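Local coordinates for protein putative aldehyde dehydrogenase (Burkholderia cenocepacia, PDB 4YWE) that probably oxidises aldehydes to carboxylic acids with NAD or NADP as acceptor, at residues 330-341 with 366-374. Residues are numbered along the deposited sequence; the frame is centred on the assembly and turned at random.
Sequences PLINAKQQQRVW and ESGFYQAPA
F369 lays one face of its ring against the start of helix 334-349, where N333 CA sits 4.0 Å from the ring centroid in a CH-pi contact and the peptide leading to A334 continues the cover toward the rim. A334 CB touches the ring at CE1. N333 is the N-cap residue: its OD1 accepts from Q336 N at 2.9 Å, so the turn that receives the phenyl group is itself tied down, while its ND2 makes a weak hydrogen bond to D185, a ligand of the bound calcium ion. Q337 reaches the same ring at its edge, OE1 lying in the ring plane, with amide and ring planes 89° apart. Extended from a CG anti to the backbone N (chi1 -174°), this glutamine carries NE2 to Y370 O, 3.1 Å away; the donor stands above the carbonyl plane and the bond is bent to 138°. A water donates to the same oxygen and accepts from W341 NE1, a second grip on that carbonyl. The example illustrates how a connection between strands can be fastened to a helix cap: the loop joining strands 354-360 and 374-376, neighbours in the mixed sheet of an aldehyde dehydrogenase fold, is pinned to the N-terminal part of helix 334-349. Ahead of the helix the backbones meet directly, L331 N donating to F369 O at 2.7 Å. Beside that bond P330 CB rests over a face of the Y370 ring, 3.9 Å from its centroid, while the tyrosine hydroxyl bonds to S35 O. Farther along, Q371 packs CB on L331 CD1 and CG on V340 CG1. Bending at chi2 brings its amide round, and NE2 donates within the amide plane to a lone pair of A372 O at 2.8 Å.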
loop_
_atom_site.group_PDB
_atom_site.type_symbol
_atom_site.label_atom_id
_atom_site.label_comp_id
_atom_site.label_asym_id
_atom_site.label_seq_id
_atom_site.Cartn_x
_atom_site.Cartn_y
_atom_site.Cartn_z
ATOM N N PRO A 330 -9.771 -42.218 10.827
ATOM C CA PRO A 330 -8.493 -42.827 11.207
ATOM C C PRO A 330 -7.318 -41.891 10.960
ATOM O O PRO A 330 -7.478 -40.875 10.281
ATOM C CB PRO A 330 -8.411 -44.051 10.298
ATOM C CG PRO A 330 -9.156 -43.636 9.075
ATOM C CD PRO A 330 -10.289 -42.770 9.562
ATOM N N LEU A 331 -6.154 -42.226 11.507
ATOM C CA LEU A 331 -4.943 -41.465 11.230
ATOM C C LEU A 331 -4.354 -41.934 9.904
ATOM O O LEU A 331 -4.790 -42.944 9.354
ATOM C CB LEU A 331 -3.932 -41.613 12.368
ATOM C CG LEU A 331 -4.444 -41.154 13.737
ATOM C CD1 LEU A 331 -3.338 -41.201 14.782
ATOM C CD2 LEU A 331 -5.048 -39.759 13.648
ATOM N N ILE A 332 -3.367 -41.204 9.395
ATOM C CA ILE A 332 -2.902 -41.402 8.026
ATOM C C ILE A 332 -2.210 -42.757 7.823
ATOM O O ILE A 332 -2.315 -43.348 6.748
ATOM C CB ILE A 332 -1.982 -40.236 7.592
ATOM C CG1 ILE A 332 -1.711 -40.289 6.086
ATOM C CG2 ILE A 332 -0.689 -40.230 8.385
ATOM C CD1 ILE A 332 -2.959 -40.166 5.239
ATOM N N ASN A 333 -1.520 -43.258 8.846
ATOM C CA ASN A 333 -0.863 -44.561 8.748
ATOM C C ASN A 333 -0.478 -45.125 10.114
ATOM O O ASN A 333 -0.792 -44.542 11.152
ATOM C CB ASN A 333 0.378 -44.475 7.847
ATOM C CG ASN A 333 1.349 -43.389 8.275
ATOM O OD1 ASN A 333 1.503 -43.100 9.461
ATOM N ND2 ASN A 333 2.015 -42.782 7.298
ATOM N N ALA A 334 0.207 -46.265 10.100
ATOM C CA ALA A 334 0.599 -46.951 11.327
ATOM C C ALA A 334 1.721 -46.217 12.055
ATOM O O ALA A 334 1.778 -46.221 13.285
ATOM C CB ALA A 334 1.019 -48.379 11.017
ATOM N N LYS A 335 2.614 -45.593 11.292
ATOM C CA LYS A 335 3.742 -44.867 11.868
ATOM C C LYS A 335 3.270 -43.679 12.701
ATOM O O LYS A 335 3.831 -43.387 13.757
ATOM C CB LYS A 335 4.691 -44.392 10.767
ATOM N N GLN A 336 2.235 -42.998 12.222
ATOM C CA GLN A 336 1.683 -41.854 12.937
ATOM C C GLN A 336 0.809 -42.309 14.100
ATOM O O GLN A 336 0.737 -41.637 15.128
ATOM C CB GLN A 336 0.883 -40.963 11.987
ATOM C CG GLN A 336 1.741 -40.202 10.991
ATOM C CD GLN A 336 2.671 -39.208 11.659
ATOM O OE1 GLN A 336 3.884 -39.246 11.459
ATOM N NE2 GLN A 336 2.104 -38.308 12.452
ATOM N N GLN A 337 0.146 -43.449 13.931
ATOM C CA GLN A 337 -0.690 -44.013 14.985
ATOM C C GLN A 337 0.159 -44.434 16.181
ATOM O O GLN A 337 -0.227 -44.228 17.332
ATOM C CB GLN A 337 -1.488 -45.209 14.461
ATOM C CG GLN A 337 -2.495 -45.761 15.460
ATOM C CD GLN A 337 -3.162 -47.035 14.976
ATOM O OE1 GLN A 337 -2.572 -47.811 14.225
ATOM N NE2 GLN A 337 -4.398 -47.256 15.407
ATOM N N GLN A 338 1.313 -45.027 15.895
ATOM C CA GLN A 338 2.238 -45.465 16.935
ATOM C C GLN A 338 2.837 -44.264 17.661
ATOM O O GLN A 338 3.088 -44.316 18.865
ATOM C CB GLN A 338 3.348 -46.332 16.336
ATOM C CG GLN A 338 4.335 -46.883 17.354
ATOM C CD GLN A 338 3.701 -47.884 18.301
ATOM O OE1 GLN A 338 3.801 -47.749 19.520
ATOM N NE2 GLN A 338 3.049 -48.897 17.743
ATOM N N ARG A 339 3.061 -43.183 16.922
ATOM C CA ARG A 339 3.622 -41.965 17.494
ATOM C C ARG A 339 2.675 -41.355 18.523
ATOM O O ARG A 339 3.107 -40.884 19.575
ATOM C CB ARG A 339 3.933 -40.949 16.393
ATOM C CG ARG A 339 4.421 -39.607 16.911
ATOM C CD ARG A 339 4.764 -38.661 15.774
ATOM N NE ARG A 339 5.185 -37.353 16.269
ATOM C CZ ARG A 339 6.424 -37.065 16.652
ATOM N NH1 ARG A 339 7.370 -37.993 16.599
ATOM N NH2 ARG A 339 6.718 -35.848 17.090
ATOM N N VAL A 340 1.382 -41.369 18.216
ATOM C CA VAL A 340 0.368 -40.868 19.135
ATOM C C VAL A 340 0.293 -41.774 20.362
ATOM O O VAL A 340 0.152 -41.297 21.489
ATOM C CB VAL A 340 -1.008 -40.757 18.444
ATOM C CG1 VAL A 340 -2.075 -40.328 19.443
ATOM C CG2 VAL A 340 -0.940 -39.781 17.280
ATOM N N TRP A 341 0.396 -43.080 20.134
ATOM C CA TRP A 341 0.391 -44.056 21.219
ATOM C C TRP A 341 1.528 -43.807 22.204
ATOM O O TRP A 341 1.354 -43.952 23.414
ATOM C CB TRP A 341 0.494 -45.480 20.663
ATOM C CG TRP A 341 -0.773 -45.992 20.055
ATOM C CD1 TRP A 341 -2.021 -45.455 20.180
ATOM C CD2 TRP A 341 -0.916 -47.151 19.224
ATOM N NE1 TRP A 341 -2.932 -46.208 19.479
ATOM C CE2 TRP A 341 -2.279 -47.253 18.882
ATOM C CE3 TRP A 341 -0.023 -48.110 18.735
ATOM C CZ2 TRP A 341 -2.772 -48.278 18.076
ATOM C CZ3 TRP A 341 -0.514 -49.125 17.933
ATOM C CH2 TRP A 341 -1.875 -49.201 17.611
ATOM N N GLU A 366 -10.613 -53.265 11.979
ATOM C CA GLU A 366 -9.526 -53.476 12.927
ATOM C C GLU A 366 -8.177 -53.146 12.298
ATOM O O GLU A 366 -7.263 -52.676 12.975
ATOM C CB GLU A 366 -9.532 -54.920 13.434
ATOM N N SER A 367 -8.063 -53.390 10.997
ATOM C CA SER A 367 -6.823 -53.137 10.271
ATOM C C SER A 367 -6.611 -51.644 10.028
ATOM O O SER A 367 -5.532 -51.221 9.614
ATOM C CB SER A 367 -6.821 -53.893 8.942
ATOM O OG SER A 367 -8.003 -53.629 8.205
ATOM N N GLY A 368 -7.648 -50.853 10.284
ATOM C CA GLY A 368 -7.552 -49.411 10.152
ATOM C C GLY A 368 -6.711 -48.796 11.253
ATOM O O GLY A 368 -6.436 -49.440 12.266
ATOM N N PHE A 369 -6.301 -47.548 11.056
ATOM C CA PHE A 369 -5.457 -46.862 12.027
ATOM C C PHE A 369 -6.270 -45.843 12.820
ATOM O O PHE A 369 -6.107 -44.634 12.651
ATOM C CB PHE A 369 -4.284 -46.179 11.322
ATOM C CG PHE A 369 -3.711 -46.984 10.192
ATOM C CD1 PHE A 369 -2.937 -48.105 10.445
ATOM C CD2 PHE A 369 -3.950 -46.622 8.876
ATOM C CE1 PHE A 369 -2.410 -48.850 9.405
ATOM C CE2 PHE A 369 -3.425 -47.362 7.833
ATOM C CZ PHE A 369 -2.654 -48.478 8.097
ATOM N N TYR A 370 -7.141 -46.343 13.692
ATOM C CA TYR A 370 -8.066 -45.484 14.420
ATOM C C TYR A 370 -7.527 -45.070 15.785
ATOM O O TYR A 370 -6.939 -45.874 16.509
ATOM C CB TYR A 370 -9.418 -46.183 14.575
ATOM C CG TYR A 370 -10.107 -46.434 13.253
ATOM C CD1 TYR A 370 -10.869 -45.444 12.648
ATOM C CD2 TYR A 370 -9.985 -47.655 12.603
ATOM C CE1 TYR A 370 -11.494 -45.663 11.437
ATOM C CE2 TYR A 370 -10.610 -47.885 11.390
ATOM C CZ TYR A 370 -11.362 -46.884 10.812
ATOM O OH TYR A 370 -11.985 -47.104 9.607
ATOM N N GLN A 371 -7.734 -43.802 16.121
ATOM C CA GLN A 371 -7.315 -43.258 17.405
ATOM C C GLN A 371 -8.362 -42.281 17.924
ATOM O O GLN A 371 -8.606 -41.237 17.316
ATOM C CB GLN A 371 -5.956 -42.567 17.282
ATOM C CG GLN A 371 -5.550 -41.775 18.515
ATOM C CD GLN A 371 -5.367 -42.650 19.739
ATOM O OE1 GLN A 371 -4.461 -43.482 19.791
ATOM N NE2 GLN A 371 -6.230 -42.470 20.729
ATOM N N ALA A 372 -8.983 -42.627 19.044
ATOM C CA ALA A 372 -10.006 -41.782 19.644
ATOM C C ALA A 372 -9.390 -40.508 20.210
ATOM O O ALA A 372 -8.290 -40.544 20.761
ATOM C CB ALA A 372 -10.750 -42.541 20.730
ATOM N N PRO A 373 -10.094 -39.375 20.063
ATOM C CA PRO A 373 -9.638 -38.109 20.644
ATOM C C PRO A 373 -9.474 -38.214 22.153
ATOM O O PRO A 373 -10.317 -38.816 22.813
ATOM C CB PRO A 373 -10.755 -37.130 20.276
ATOM C CG PRO A 373 -11.384 -37.721 19.060
ATOM C CD PRO A 373 -11.328 -39.204 19.280
ATOM N N ALA A 374 -8.399 -37.644 22.685
ATOM C CA ALA A 374 -8.093 -37.785 24.102
ATOM C C ALA A 374 -7.950 -36.433 24.787
ATOM O O ALA A 374 -7.300 -35.525 24.268
ATOM C CB ALA A 374 -6.824 -38.605 24.286
HETATM O O HOH W 1 -6.120 -46.645 19.122
#